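Local coordinates for protein cellulose 1,4-beta-cellobiosidase (Thermobifida fusca, PDB 4JJJ) that probably hydrolyses 1,4-beta-glucosidic bonds of cellulose to release cellobiose, this chain being the glycoside hydrolase family 48 part of a longer protein, at residues Q176-R180 with S559-Y563; V183-P188 with F584-R588; T104-E108 with K382-D386. The protein carries 1 engineered substitution. The contacts are given in a common frame with arbitrary orientation. Numbering follows the deposited sequence.

Overall arrangement
The three contacts lie in loops of the (alpha/alpha)6 family 48 domain. Along the chain the segments come as 104-108, 176-180, 183-188, 382-386, 559-563 and 584-588, so every pair of contacts interleaves. Contacts 1 and 2, centres about 11 Å apart, draw their first segments from the loop between strands 170-173 and 189-190, and share a calcium ion that ties this loop to distant parts of the chain. Contact 3 touches neither: its centre is about 16 Å from that of contact 1, with nearest atoms about 5 Å apart, and about 24 Å from that of contact 2. Gln176 of contact 1 and Thr104 of contact 3 each hydrogen-bond a bound glucose, so both border the glycan site.

Contact 1: residues Q176-R180 with S559-Y563; sequences QRGAR and SEGLY. With CA (calcium ion), chain E; BGC (beta-D-glucopyranose), chain D.
One calcium ion and one salt bridge join the same two residues: Arg180 O and Glu560 OE1 each bind the metal at 2.4 Å, while Arg180 NH2 reaches Glu560 OE2 at 2.9 Å. The Glu560 carboxylate is thus shared, its charge facing both cations. Arg180 (m, t, p) curls back: calcium-bound water 1 accepts from its NE and donates to Glu560 OE2; calcium-bound water 2 donates to Ser559 O. Glu185 and Asp408 complete the protein ligands. Both segments are irregular and run in opposite senses, with CA atoms 8.4 Å apart for Arg180 and Glu560 and 9.8 Å for Arg177 and Tyr563. Arg177 (m, t, m) spans this wider gap, its NH1 donating to Tyr563 O at 2.8 Å. Gly178 (86/-174) and Gly561 (100/179) adopt angles that a side chain would crowd. Gln176, of the glycan pocket, donates from NE2 to glucose O6 at 2.9 Å. This loop-bridging calcium site joins the loop between strands 170-173 and 189-190 to that between helix 519-533 and strand 570-571.

Contact 2: residues V183-P188 with F584-R588; sequences VWETIP and FLSIR. With CA (calcium ion), chain E.
At the apolar centre, Trp184 (chi1 m) and Phe584 (chi1 t) form an edge-to-face pair, the tryptophan six-membered ring giving the edge, centroids 5.0 Å apart and planes at 55°. It joins two loops of the (alpha/alpha)6 family 48 domain. Beside it, Ile587 CD1 lies 4.1 Å from Ile187 CG1 and 4.0 Å from Pro188 CD, branched and cyclic groups filling buried space. Irregular 183-188 runs in roughly the same sense as 584-588, CA atoms 6.0 Å apart for Trp184 and Phe584, 7.8 Å for Ile187 and Ile587. Leu585 to Arg588 form a type I turn (Arg588 N to Leu585 O 2.9 Å). Glu185 points away to chelate calcium through OE1 (2.4 Å) and OE2 (2.6 Å). At the polar edge Arg588 (m, t, t, chi4 79°) lays one guanidinium face against Pro188 and salt-bridges Asp43. Its NH2 donates to Thr186 O at 3.2 Å, its NH1 to Phe584 O at 3.0 Å and water 3 at 2.9 Å, which donates to Trp184 O and Thr186 O.

Contact 3: residues T104-E108 with K382-D386; sequences TYIPE and KGSYD. With FE (Fe (III) ion), chain N; BGC (beta-D-glucopyranose), chain B.
Two tyrosines pack obliquely here: Tyr105 (chi1 t) and Tyr385 (chi1 m) have ring centroids 5.9 Å apart and planes at 38°, with Tyr105 CE1 3.6 Å from Tyr385 CE2. Tyr105 continues past this contact until its OH packs on Ser384, 3.2 Å from Ser384 CA, while Tyr385 OH bonds to Asp269, so that this packed ring keeps a polar partner. Glu108 (m, t) extends past Gly383 to a salt bridge with Lys270; a CB on Gly383 would fall 2.0 Å from Glu108 OE1, and the phi of 65° at Gly383 also favours glycine. Lys382 and Tyr385 likewise have positive phi, giving a tightly turned loop. The backbones run in opposite senses, CA atoms 4.9 Å apart for Pro107 and Ser384 and 5.0 Å for Glu108 and Gly383, held by Glu108 N to Gly383 O at 3.1 Å. Ser384 (p) donates through OG to water 5, which donates to Glu108 O and Lys382 O. Beyond, Asp386 OD1 binds the iron ion at 2.2 Å, the remaining modelled ligands being waters. At the other end, glucose O6 donates to Thr104 O at 2.7 Å, placing segment 104-108 in the wall of the glycan-binding site, with 382-386 packed against it.

Contact 1: residues Q176-R180 with S559-Y563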
ATOM      1  N   GLN A 176       3.313   9.995 -10.178  1.00  7.04           N
ATOM      2  CA  GLN A 176       2.429  10.533 -11.199  1.00  8.69           C
ATOM      3  C   GLN A 176       2.775  10.103 -12.636  1.00  7.67           C
ATOM      4  O   GLN A 176       1.897  10.223 -13.537  1.00 10.04           O
ATOM      5  CB  GLN A 176       2.332  12.073 -11.273  1.00  9.29           C
ATOM      6  CG  GLN A 176       1.816  12.793 -10.097  1.00 10.52           C
ATOM      7  CD  GLN A 176       0.311  12.766 -10.032  1.00  9.74           C
ATOM      8  OE1 GLN A 176      -0.415  13.594 -10.695  1.00 10.91           O
ATOM      9  NE2 GLN A 176      -0.216  11.837  -9.276  1.00  9.13           N
ATOM     10  N   ARG A 177       3.933   9.577 -12.859  1.00  8.49           N
ATOM     11  CA  ARG A 177       4.490   9.511 -14.270  1.00  7.23           C
ATOM     12  C   ARG A 177       4.816   8.130 -14.712  1.00  7.83           C
ATOM     13  O   ARG A 177       5.773   7.836 -15.440  1.00  7.53           O
ATOM     14  CB  ARG A 177       5.686  10.511 -14.442  1.00  8.00           C
ATOM     15  CG  ARG A 177       5.173  11.955 -14.226  1.00  8.09           C
ATOM     16  CD  ARG A 177       6.230  13.025 -14.448  1.00  8.14           C
ATOM     17  NE  ARG A 177       7.298  12.956 -13.513  1.00  8.39           N
ATOM     18  CZ  ARG A 177       8.366  13.735 -13.481  1.00  8.76           C
ATOM     19  NH1 ARG A 177       8.476  14.665 -14.401  1.00  8.57           N
ATOM     20  NH2 ARG A 177       9.281  13.620 -12.516  1.00  8.81           N
ATOM     21  N   GLY A 178       3.946   7.222 -14.297  1.00  8.47           N
ATOM     22  CA  GLY A 178       3.954   5.903 -14.921  1.00  8.82           C
ATOM     23  C   GLY A 178       4.935   4.885 -14.333  1.00  8.62           C
ATOM     24  O   GLY A 178       5.549   5.069 -13.228  1.00  8.65           O
ATOM     25  N   ALA A 179       5.023   3.752 -14.984  1.00  7.67           N
ATOM     26  CA  ALA A 179       5.738   2.643 -14.488  1.00  7.92           C
ATOM     27  C   ALA A 179       7.181   2.769 -14.224  1.00  6.93           C
ATOM     28  O   ALA A 179       7.772   2.017 -13.440  1.00  7.57           O
ATOM     29  CB  ALA A 179       5.506   1.422 -15.400  1.00  7.19           C
ATOM     30  N   ARG A 180       7.841   3.714 -14.920  1.00  7.77           N
ATOM     31  CA  ARG A 180       9.274   3.823 -14.842  1.00  7.40           C
ATOM     32  C   ARG A 180       9.656   4.918 -13.907  1.00  7.09           C
ATOM     33  O   ARG A 180      10.810   5.206 -13.776  1.00  8.27           O
ATOM     34  CB  ARG A 180       9.844   4.041 -16.279  1.00  9.08           C
ATOM     35  CG  ARG A 180       9.878   2.730 -17.049  1.00  9.65           C
ATOM     36  CD  ARG A 180      10.700   2.854 -18.335  1.00 11.08           C
ATOM     37  NE  ARG A 180      12.090   3.102 -18.098  1.00 11.28           N
ATOM     38  CZ  ARG A 180      13.009   3.176 -19.072  1.00 14.32           C
ATOM     39  NH1 ARG A 180      12.643   2.988 -20.353  1.00 14.34           N
ATOM     40  NH2 ARG A 180      14.277   3.441 -18.776  1.00 14.52           N
ATOM     41  N   SER A 559      16.828   8.412 -19.955  1.00 13.82           N
ATOM     42  CA  SER A 559      16.007   7.255 -19.543  1.00 13.19           C
ATOM     43  C   SER A 559      15.799   7.140 -18.041  1.00 13.12           C
ATOM     44  O   SER A 559      14.749   6.636 -17.670  1.00 11.09           O
ATOM     45  CB  SER A 559      16.549   5.965 -20.039  1.00 16.88           C
ATOM     46  OG  SER A 559      17.830   5.843 -19.654  1.00 22.31           O
ATOM     47  N   GLU A 560      16.774   7.597 -17.246  1.00 10.63           N
ATOM     48  CA  GLU A 560      16.719   7.507 -15.782  1.00  9.78           C
ATOM     49  C   GLU A 560      17.065   8.849 -15.177  1.00 10.55           C
ATOM     50  O   GLU A 560      17.809   9.680 -15.794  1.00 11.17           O
ATOM     51  CB  GLU A 560      17.581   6.390 -15.267  1.00  9.65           C
ATOM     52  CG  GLU A 560      17.326   5.037 -15.920  1.00  9.80           C
ATOM     53  CD  GLU A 560      15.994   4.422 -15.503  1.00  9.66           C
ATOM     54  OE1 GLU A 560      15.403   4.906 -14.538  1.00  9.65           O
ATOM     55  OE2 GLU A 560      15.600   3.457 -16.219  1.00 11.32           O
ATOM     56  N   GLY A 561      16.646   9.077 -13.915  1.00  9.94           N
ATOM     57  CA  GLY A 561      16.904  10.329 -13.208  1.00  9.50           C
ATOM     58  C   GLY A 561      15.721  11.223 -13.231  1.00  9.88           C
ATOM     59  O   GLY A 561      14.692  10.911 -13.845  1.00  9.25           O
ATOM     60  N   LEU A 562      15.829  12.385 -12.598  1.00  9.26           N
ATOM     61  CA  LEU A 562      14.675  13.274 -12.438  1.00  8.83           C
ATOM     62  C   LEU A 562      14.384  14.043 -13.688  1.00 10.94           C
ATOM     63  O   LEU A 562      15.227  14.854 -14.148  1.00 11.77           O
ATOM     64  CB  LEU A 562      14.957  14.253 -11.288  1.00  8.47           C
ATOM     65  CG  LEU A 562      13.856  15.266 -11.048  1.00  8.88           C
ATOM     66  CD1 LEU A 562      12.466  14.644 -10.912  1.00  8.30           C
ATOM     67  CD2 LEU A 562      14.249  16.133  -9.922  1.00  9.76           C
ATOM     68  N   TYR A 563      13.268  13.703 -14.341  1.00  9.26           N
ATOM     69  CA  TYR A 563      12.805  14.466 -15.484  1.00  9.56           C
ATOM     70  C   TYR A 563      12.014  15.688 -15.106  1.00  9.31           C
ATOM     71  O   TYR A 563      11.109  15.635 -14.291  1.00  7.32           O
ATOM     72  CB  TYR A 563      11.942  13.551 -16.412  1.00  9.76           C
ATOM     73  CG  TYR A 563      11.433  14.223 -17.684  1.00  8.95           C
ATOM     74  CD1 TYR A 563      12.351  14.448 -18.680  1.00 10.38           C
ATOM     75  CD2 TYR A 563      10.154  14.685 -17.795  1.00  9.41           C
ATOM     76  CE1 TYR A 563      11.943  15.069 -19.853  1.00  9.88           C
ATOM     77  CE2 TYR A 563       9.705  15.307 -18.978  1.00 10.01           C
ATOM     78  CZ  TYR A 563      10.664  15.533 -19.961  1.00 10.42           C
ATOM     79  OH  TYR A 563      10.271  16.134 -21.116  1.00 10.46           O
TER
HETATM   80 CA    CA E 704      13.175   5.140 -13.806  1.00  8.03          CA
HETATM   81  C2  BGC D   3      -3.277   8.078 -12.022  1.00  7.41           C
HETATM   82  C3  BGC D   3      -3.690   9.279 -12.847  1.00  8.54           C
HETATM   83  C4  BGC D   3      -4.294  10.385 -12.001  1.00  8.23           C
HETATM   84  C5  BGC D   3      -3.434  10.702 -10.805  1.00  7.76           C
HETATM   85  C6  BGC D   3      -4.015  11.634  -9.809  1.00  7.59           C
HETATM   86  C1  BGC D   3      -2.386   8.560 -10.851  1.00  7.57           C
HETATM   87  O2  BGC D   3      -2.622   7.071 -12.782  1.00  8.34           O
HETATM   88  O3  BGC D   3      -4.636   8.866 -13.870  1.00  9.13           O
HETATM   89  O4  BGC D   3      -4.341  11.556 -12.885  1.00  8.53           O
HETATM   90  O5  BGC D   3      -3.118   9.483 -10.063  1.00  7.85           O
HETATM   91  O6  BGC D   3      -3.096  11.957  -8.783  1.00  7.13           O
HETATM   92  O   HOH W   1      13.062   3.130 -15.311  1.00  8.78           O
HETATM   93  O   HOH W   2      12.941   6.454 -15.731  1.00  8.96           O

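Contact 2: residues V183-P188 with F584-R588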
ATOM      1  N   VAL A 183      10.709   5.913  -6.843  1.00  5.79           N
ATOM      2  CA  VAL A 183      10.688   6.820  -5.651  1.00  5.94           C
ATOM      3  C   VAL A 183      11.688   7.936  -5.803  1.00  5.85           C
ATOM      4  O   VAL A 183      11.559   9.032  -5.243  1.00  5.88           O
ATOM      5  CB  VAL A 183      10.937   5.961  -4.383  1.00  6.43           C
ATOM      6  CG1 VAL A 183      12.317   5.319  -4.425  1.00  6.92           C
ATOM      7  CG2 VAL A 183      10.632   6.766  -3.120  1.00  6.55           C
ATOM      8  N   TRP A 184      12.781   7.677  -6.563  1.00  6.08           N
ATOM      9  CA  TRP A 184      13.897   8.655  -6.774  1.00  6.52           C
ATOM     10  C   TRP A 184      13.562   9.708  -7.813  1.00  6.78           C
ATOM     11  O   TRP A 184      14.312  10.668  -7.915  1.00  7.64           O
ATOM     12  CB  TRP A 184      15.147   7.947  -7.188  1.00  6.67           C
ATOM     13  CG  TRP A 184      15.598   6.938  -6.230  1.00  7.00           C
ATOM     14  CD1 TRP A 184      15.257   5.611  -6.231  1.00  7.77           C
ATOM     15  CD2 TRP A 184      16.245   7.192  -5.006  1.00  7.23           C
ATOM     16  NE1 TRP A 184      15.787   4.992  -5.094  1.00  7.86           N
ATOM     17  CE2 TRP A 184      16.392   5.954  -4.326  1.00  7.68           C
ATOM     18  CE3 TRP A 184      16.804   8.328  -4.445  1.00  8.58           C
ATOM     19  CZ2 TRP A 184      17.010   5.866  -3.056  1.00  8.69           C
ATOM     20  CZ3 TRP A 184      17.423   8.232  -3.206  1.00  8.53           C
ATOM     21  CH2 TRP A 184      17.551   7.033  -2.553  1.00  8.61           C
ATOM     22  N   GLU A 185      12.472   9.507  -8.582  1.00  6.35           N
ATOM     23  CA  GLU A 185      12.219  10.261  -9.836  1.00  6.42           C
ATOM     24  C   GLU A 185      10.974  11.072  -9.833  1.00  6.79           C
ATOM     25  O   GLU A 185      10.599  11.595 -10.854  1.00  6.35           O
ATOM     26  CB  GLU A 185      12.262   9.278 -11.010  1.00  7.36           C
ATOM     27  CG  GLU A 185      13.649   8.630 -11.268  1.00  8.19           C
ATOM     28  CD  GLU A 185      13.619   7.444 -12.156  1.00  9.69           C
ATOM     29  OE1 GLU A 185      12.758   6.595 -11.973  1.00  9.45           O
ATOM     30  OE2 GLU A 185      14.458   7.285 -13.035  1.00  8.25           O
ATOM     31  N   THR A 186      10.310  11.233  -8.668  1.00  5.61           N
ATOM     32  CA  THR A 186       9.057  11.967  -8.543  1.00  6.19           C
ATOM     33  C   THR A 186       9.349  13.443  -8.208  1.00  6.54           C
ATOM     34  O   THR A 186      10.445  13.805  -7.755  1.00  6.70           O
ATOM     35  CB  THR A 186       8.233  11.434  -7.339  1.00  6.51           C
ATOM     36  OG1 THR A 186       9.084  11.592  -6.143  1.00  7.12           O
ATOM     37  CG2 THR A 186       7.877   9.959  -7.583  1.00  6.76           C
ATOM     38  N   ILE A 187       8.341  14.267  -8.395  1.00  6.41           N
ATOM     39  CA  ILE A 187       8.334  15.661  -7.940  1.00  6.29           C
ATOM     40  C   ILE A 187       7.166  15.732  -6.905  1.00  6.23           C
ATOM     41  O   ILE A 187       5.979  15.753  -7.253  1.00  6.28           O
ATOM     42  CB  ILE A 187       8.163  16.678  -9.105  1.00  6.52           C
ATOM     43  CG1 ILE A 187       9.305  16.486 -10.104  1.00  6.66           C
ATOM     44  CG2 ILE A 187       8.020  18.059  -8.509  1.00  6.40           C
ATOM     45  CD1 ILE A 187       9.031  17.161 -11.413  1.00  7.52           C
ATOM     46  N   PRO A 188       7.534  15.731  -5.578  1.00  6.46           N
ATOM     47  CA  PRO A 188       6.515  15.859  -4.570  1.00  6.40           C
ATOM     48  C   PRO A 188       5.698  17.141  -4.732  1.00  6.64           C
ATOM     49  O   PRO A 188       6.262  18.196  -4.992  1.00  8.17           O
ATOM     50  CB  PRO A 188       7.262  15.775  -3.218  1.00  6.41           C
ATOM     51  CG  PRO A 188       8.557  15.073  -3.608  1.00  6.45           C
ATOM     52  CD  PRO A 188       8.890  15.685  -4.999  1.00  6.55           C
ATOM     53  N   PHE A 584      16.942  14.486  -7.438  1.00  8.20           N
ATOM     54  CA  PHE A 584      16.158  14.149  -6.209  1.00  8.10           C
ATOM     55  C   PHE A 584      16.546  15.050  -5.034  1.00  8.28           C
ATOM     56  O   PHE A 584      15.674  15.582  -4.313  1.00  8.23           O
ATOM     57  CB  PHE A 584      16.390  12.647  -5.885  1.00  8.05           C
ATOM     58  CG  PHE A 584      15.770  12.180  -4.567  1.00  7.02           C
ATOM     59  CD1 PHE A 584      16.423  12.363  -3.357  1.00  7.15           C
ATOM     60  CD2 PHE A 584      14.514  11.600  -4.567  1.00  7.00           C
ATOM     61  CE1 PHE A 584      15.879  11.923  -2.181  1.00  7.84           C
ATOM     62  CE2 PHE A 584      13.938  11.199  -3.380  1.00  7.24           C
ATOM     63  CZ  PHE A 584      14.626  11.365  -2.199  1.00  7.37           C
ATOM     64  N   LEU A 585      17.838  15.203  -4.840  1.00  8.77           N
ATOM     65  CA  LEU A 585      18.349  16.022  -3.775  1.00  8.98           C
ATOM     66  C   LEU A 585      18.132  17.502  -3.984  1.00  9.49           C
ATOM     67  O   LEU A 585      17.747  18.196  -3.031  1.00  7.80           O
ATOM     68  CB  LEU A 585      19.827  15.745  -3.523  1.00 10.74           C
ATOM     69  CG  LEU A 585      20.468  16.646  -2.488  1.00 12.68           C
ATOM     70  CD1 LEU A 585      19.939  16.337  -1.113  1.00 11.89           C
ATOM     71  CD2 LEU A 585      21.978  16.479  -2.552  1.00 14.89           C
ATOM     72  N   SER A 586      18.305  17.984  -5.210  1.00  8.50           N
ATOM     73  CA  SER A 586      18.172  19.405  -5.419  1.00  9.90           C
ATOM     74  C   SER A 586      16.763  19.957  -5.237  1.00  9.42           C
ATOM     75  O   SER A 586      16.586  21.173  -4.927  1.00  7.90           O
ATOM     76  CB  SER A 586      18.783  19.868  -6.770  1.00 10.11           C
ATOM     77  OG  SER A 586      17.875  19.676  -7.810  1.00 10.73           O
ATOM     78  N   ILE A 587      15.718  19.111  -5.310  1.00  8.30           N
ATOM     79  CA  ILE A 587      14.376  19.558  -5.001  1.00  8.12           C
ATOM     80  C   ILE A 587      13.909  19.089  -3.625  1.00  7.53           C
ATOM     81  O   ILE A 587      12.724  19.242  -3.267  1.00  7.90           O
ATOM     82  CB  ILE A 587      13.348  19.154  -6.060  1.00  7.69           C
ATOM     83  CG1 ILE A 587      13.191  17.635  -6.309  1.00  8.48           C
ATOM     84  CG2 ILE A 587      13.727  19.758  -7.358  1.00  8.76           C
ATOM     85  CD1 ILE A 587      11.927  17.276  -7.030  1.00  8.35           C
ATOM     86  N   ARG A 588      14.882  18.571  -2.886  1.00  7.07           N
ATOM     87  CA  ARG A 588      14.695  18.170  -1.457  1.00  7.84           C
ATOM     88  C   ARG A 588      15.947  18.590  -0.622  1.00  8.43           C
ATOM     89  O   ARG A 588      16.548  17.812   0.095  1.00  8.93           O
ATOM     90  CB  ARG A 588      14.475  16.648  -1.345  1.00  7.24           C
ATOM     91  CG  ARG A 588      13.245  16.164  -2.094  1.00  7.35           C
ATOM     92  CD  ARG A 588      13.225  14.649  -2.062  1.00  6.89           C
ATOM     93  NE  ARG A 588      12.116  13.994  -2.759  1.00  5.70           N
ATOM     94  CZ  ARG A 588      12.085  13.833  -4.091  1.00  7.17           C
ATOM     95  NH1 ARG A 588      12.979  14.326  -4.882  1.00  7.14           N
ATOM     96  NH2 ARG A 588      11.093  13.131  -4.670  1.00  7.45           N
TER
HETATM   97 CA    CA E 704      13.175   5.140 -13.806  1.00  8.03          CA
HETATM   98  O   HOH W   3      13.112  13.216  -7.554  1.00  6.80           O
HETATM   99  O   HOH W   1      13.062   3.130 -15.311  1.00  8.78           O
HETATM  100  O   HOH W   2      12.941   6.454 -15.731  1.00  8.96           O

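Contact 3: residues T104-E108 with K382-D386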
ATOM      1  N   THR A 104     -12.002  11.816 -17.787  1.00 11.83           N
ATOM      2  CA  THR A 104     -11.477  11.827 -19.141  1.00 11.84           C
ATOM      3  C   THR A 104     -10.237  10.994 -19.225  1.00 11.05           C
ATOM      4  O   THR A 104      -9.319  11.153 -18.413  1.00 11.64           O
ATOM      5  CB  THR A 104     -11.184  13.304 -19.629  1.00 13.66           C
ATOM      6  OG1 THR A 104     -12.414  14.074 -19.519  1.00 16.66           O
ATOM      7  CG2 THR A 104     -10.701  13.253 -21.108  1.00 15.20           C
ATOM      8  N   TYR A 105     -10.158  10.099 -20.209  1.00 11.24           N
ATOM      9  CA  TYR A 105      -8.967   9.327 -20.370  1.00 11.32           C
ATOM     10  C   TYR A 105      -7.686  10.128 -20.614  1.00 11.76           C
ATOM     11  O   TYR A 105      -7.672  11.071 -21.426  1.00 12.64           O
ATOM     12  CB  TYR A 105      -9.153   8.375 -21.538  1.00 11.57           C
ATOM     13  CG  TYR A 105      -7.976   7.512 -21.893  1.00 10.58           C
ATOM     14  CD1 TYR A 105      -7.663   6.372 -21.182  1.00  9.65           C
ATOM     15  CD2 TYR A 105      -7.175   7.772 -22.998  1.00 10.95           C
ATOM     16  CE1 TYR A 105      -6.573   5.601 -21.490  1.00  9.57           C
ATOM     17  CE2 TYR A 105      -6.121   6.986 -23.357  1.00 10.40           C
ATOM     18  CZ  TYR A 105      -5.800   5.862 -22.669  1.00 10.07           C
ATOM     19  OH  TYR A 105      -4.771   5.057 -23.078  1.00 10.94           O
ATOM     20  N   ILE A 106      -6.621   9.725 -19.917  1.00  9.84           N
ATOM     21  CA  ILE A 106      -5.272  10.204 -20.201  1.00 10.10           C
ATOM     22  C   ILE A 106      -4.416   8.951 -20.295  1.00 11.09           C
ATOM     23  O   ILE A 106      -4.431   8.122 -19.350  1.00  9.96           O
ATOM     24  CB  ILE A 106      -4.753  11.130 -19.069  1.00 10.52           C
ATOM     25  CG1 ILE A 106      -5.543  12.433 -18.975  1.00 10.43           C
ATOM     26  CG2 ILE A 106      -3.288  11.387 -19.251  1.00 10.97           C
ATOM     27  CD1 ILE A 106      -5.334  13.202 -17.699  1.00 13.27           C
ATOM     28  N   PRO A 107      -3.662   8.756 -21.349  1.00 10.29           N
ATOM     29  CA  PRO A 107      -2.844   7.523 -21.381  1.00  9.58           C
ATOM     30  C   PRO A 107      -1.680   7.581 -20.456  1.00 10.24           C
ATOM     31  O   PRO A 107      -1.069   8.631 -20.265  1.00 10.64           O
ATOM     32  CB  PRO A 107      -2.344   7.490 -22.841  1.00 10.88           C
ATOM     33  CG  PRO A 107      -2.338   8.890 -23.217  1.00 11.63           C
ATOM     34  CD  PRO A 107      -3.517   9.520 -22.628  1.00 11.50           C
ATOM     35  N   GLU A 108      -1.339   6.473 -19.828  1.00 11.33           N
ATOM     36  CA  GLU A 108      -0.062   6.402 -19.148  1.00 11.97           C
ATOM     37  C   GLU A 108       1.027   6.356 -20.209  1.00 13.37           C
ATOM     38  O   GLU A 108       0.818   5.893 -21.317  1.00 13.16           O
ATOM     39  CB  GLU A 108       0.008   5.179 -18.216  1.00 12.49           C
ATOM     40  CG  GLU A 108      -1.132   5.305 -17.169  1.00 17.12           C
ATOM     41  CD  GLU A 108      -1.222   4.211 -16.088  1.00 20.53           C
ATOM     42  OE1 GLU A 108      -0.175   3.422 -16.042  1.00 21.78           O
ATOM     43  OE2 GLU A 108      -2.325   4.199 -15.362  1.00 15.74           O
ATOM     44  N   LYS A 382       0.232  -1.681 -20.088  1.00 11.13           N
ATOM     45  CA  LYS A 382       1.133  -0.555 -20.054  1.00 12.44           C
ATOM     46  C   LYS A 382       0.372   0.681 -19.630  1.00 11.94           C
ATOM     47  O   LYS A 382       0.818   1.858 -19.849  1.00 13.58           O
ATOM     48  CB  LYS A 382       1.846  -0.372 -21.375  1.00 16.02           C
ATOM     49  CG  LYS A 382       2.898  -1.455 -21.524  1.00 18.00           C
ATOM     50  CD  LYS A 382       3.456  -1.371 -22.905  1.00 24.33           C
ATOM     51  CE  LYS A 382       4.538  -2.413 -23.040  1.00 30.25           C
ATOM     52  NZ  LYS A 382       5.080  -2.375 -24.442  1.00 37.63           N
ATOM     53  N   GLY A 383      -0.789   0.496 -19.081  1.00 10.59           N
ATOM     54  CA  GLY A 383      -1.626   1.670 -18.716  1.00 10.25           C
ATOM     55  C   GLY A 383      -2.149   2.567 -19.843  1.00 10.96           C
ATOM     56  O   GLY A 383      -2.606   3.672 -19.556  1.00 11.52           O
ATOM     57  N   SER A 384      -2.264   1.994 -21.021  1.00 10.25           N
ATOM     58  CA  SER A 384      -2.822   2.687 -22.187  1.00 10.50           C
ATOM     59  C   SER A 384      -3.648   1.701 -23.036  1.00 10.17           C
ATOM     60  O   SER A 384      -3.848   1.914 -24.223  1.00 10.80           O
ATOM     61  CB  SER A 384      -1.754   3.377 -22.986  1.00 13.44           C
ATOM     62  OG  SER A 384      -0.788   2.425 -23.472  1.00 15.28           O
ATOM     63  N   TYR A 385      -4.161   0.625 -22.436  1.00 10.38           N
ATOM     64  CA  TYR A 385      -4.920  -0.393 -23.121  1.00  9.68           C
ATOM     65  C   TYR A 385      -4.104  -0.893 -24.366  1.00 11.05           C
ATOM     66  O   TYR A 385      -4.719  -1.026 -25.444  1.00 13.79           O
ATOM     67  CB  TYR A 385      -6.344   0.046 -23.494  1.00 10.42           C
ATOM     68  CG  TYR A 385      -7.115   0.512 -22.253  1.00  9.23           C
ATOM     69  CD1 TYR A 385      -7.600  -0.382 -21.350  1.00  9.00           C
ATOM     70  CD2 TYR A 385      -7.244   1.862 -21.949  1.00  9.36           C
ATOM     71  CE1 TYR A 385      -8.184   0.061 -20.136  1.00  8.48           C
ATOM     72  CE2 TYR A 385      -7.828   2.306 -20.765  1.00  8.69           C
ATOM     73  CZ  TYR A 385      -8.310   1.377 -19.866  1.00  9.42           C
ATOM     74  OH  TYR A 385      -8.887   1.852 -18.727  1.00  8.67           O
ATOM     75  N   ASP A 386      -2.809  -1.086 -24.192  1.00 11.72           N
ATOM     76  CA  ASP A 386      -1.891  -1.434 -25.263  1.00 12.68           C
ATOM     77  C   ASP A 386      -2.054  -2.902 -25.560  1.00 13.16           C
ATOM     78  O   ASP A 386      -2.818  -3.624 -24.988  1.00 10.92           O
ATOM     79  CB  ASP A 386      -0.454  -1.155 -24.863  1.00 14.17           C
ATOM     80  CG  ASP A 386       0.438  -0.739 -26.002  1.00 21.87           C
ATOM     81  OD1 ASP A 386       0.023  -0.950 -27.199  1.00 22.38           O
ATOM     82  OD2 ASP A 386       1.468  -0.071 -25.638  1.00 28.69           O
TER
HETATM   83 FE    FE N 713       1.074  -0.211 -28.931  0.50 39.11          FE
HETATM   84  C2  BGC B   4      -5.261  13.590 -13.388  1.00 10.14           C
HETATM   85  C3  BGC B   4      -6.577  14.349 -13.506  1.00 10.78           C
HETATM   86  C4  BGC B   4      -7.563  13.563 -14.408  1.00  9.38           C
HETATM   87  C5  BGC B   4      -7.694  12.134 -13.873  1.00  9.42           C
HETATM   88  C6  BGC B   4      -8.544  11.230 -14.827  1.00  8.78           C
HETATM   89  C1  BGC B   4      -5.545  12.197 -12.832  1.00  9.30           C
HETATM   90  O2  BGC B   4      -4.456  14.314 -12.478  1.00 11.93           O
HETATM   91  O3  BGC B   4      -6.278  15.637 -14.093  1.00 11.60           O
HETATM   92  O4  BGC B   4      -8.873  14.128 -14.338  1.00 10.76           O
HETATM   93  O5  BGC B   4      -6.386  11.552 -13.800  1.00  8.15           O
HETATM   94  O6  BGC B   4      -7.914  11.034 -16.093  1.00  9.16           O
HETATM   95  O   HOH W   4      -4.478   5.405 -18.488  1.00 13.08           O
HETATM   96  O   HOH W   5       1.690   3.240 -22.145  1.00 34.08           O
HETATM   97  O   HOH W   6       2.266   1.166 -28.024  1.00 37.69           O
HETATM   98  O   HOH W   7       2.270  -2.133 -29.535  0.50 17.14           O
HETATM   99  O   HOH W   8       2.399  -1.020 -27.714  0.50 19.07           O
HETATM  100  O   HOH W   9       0.554  -2.101 -29.208  0.50 25.57           O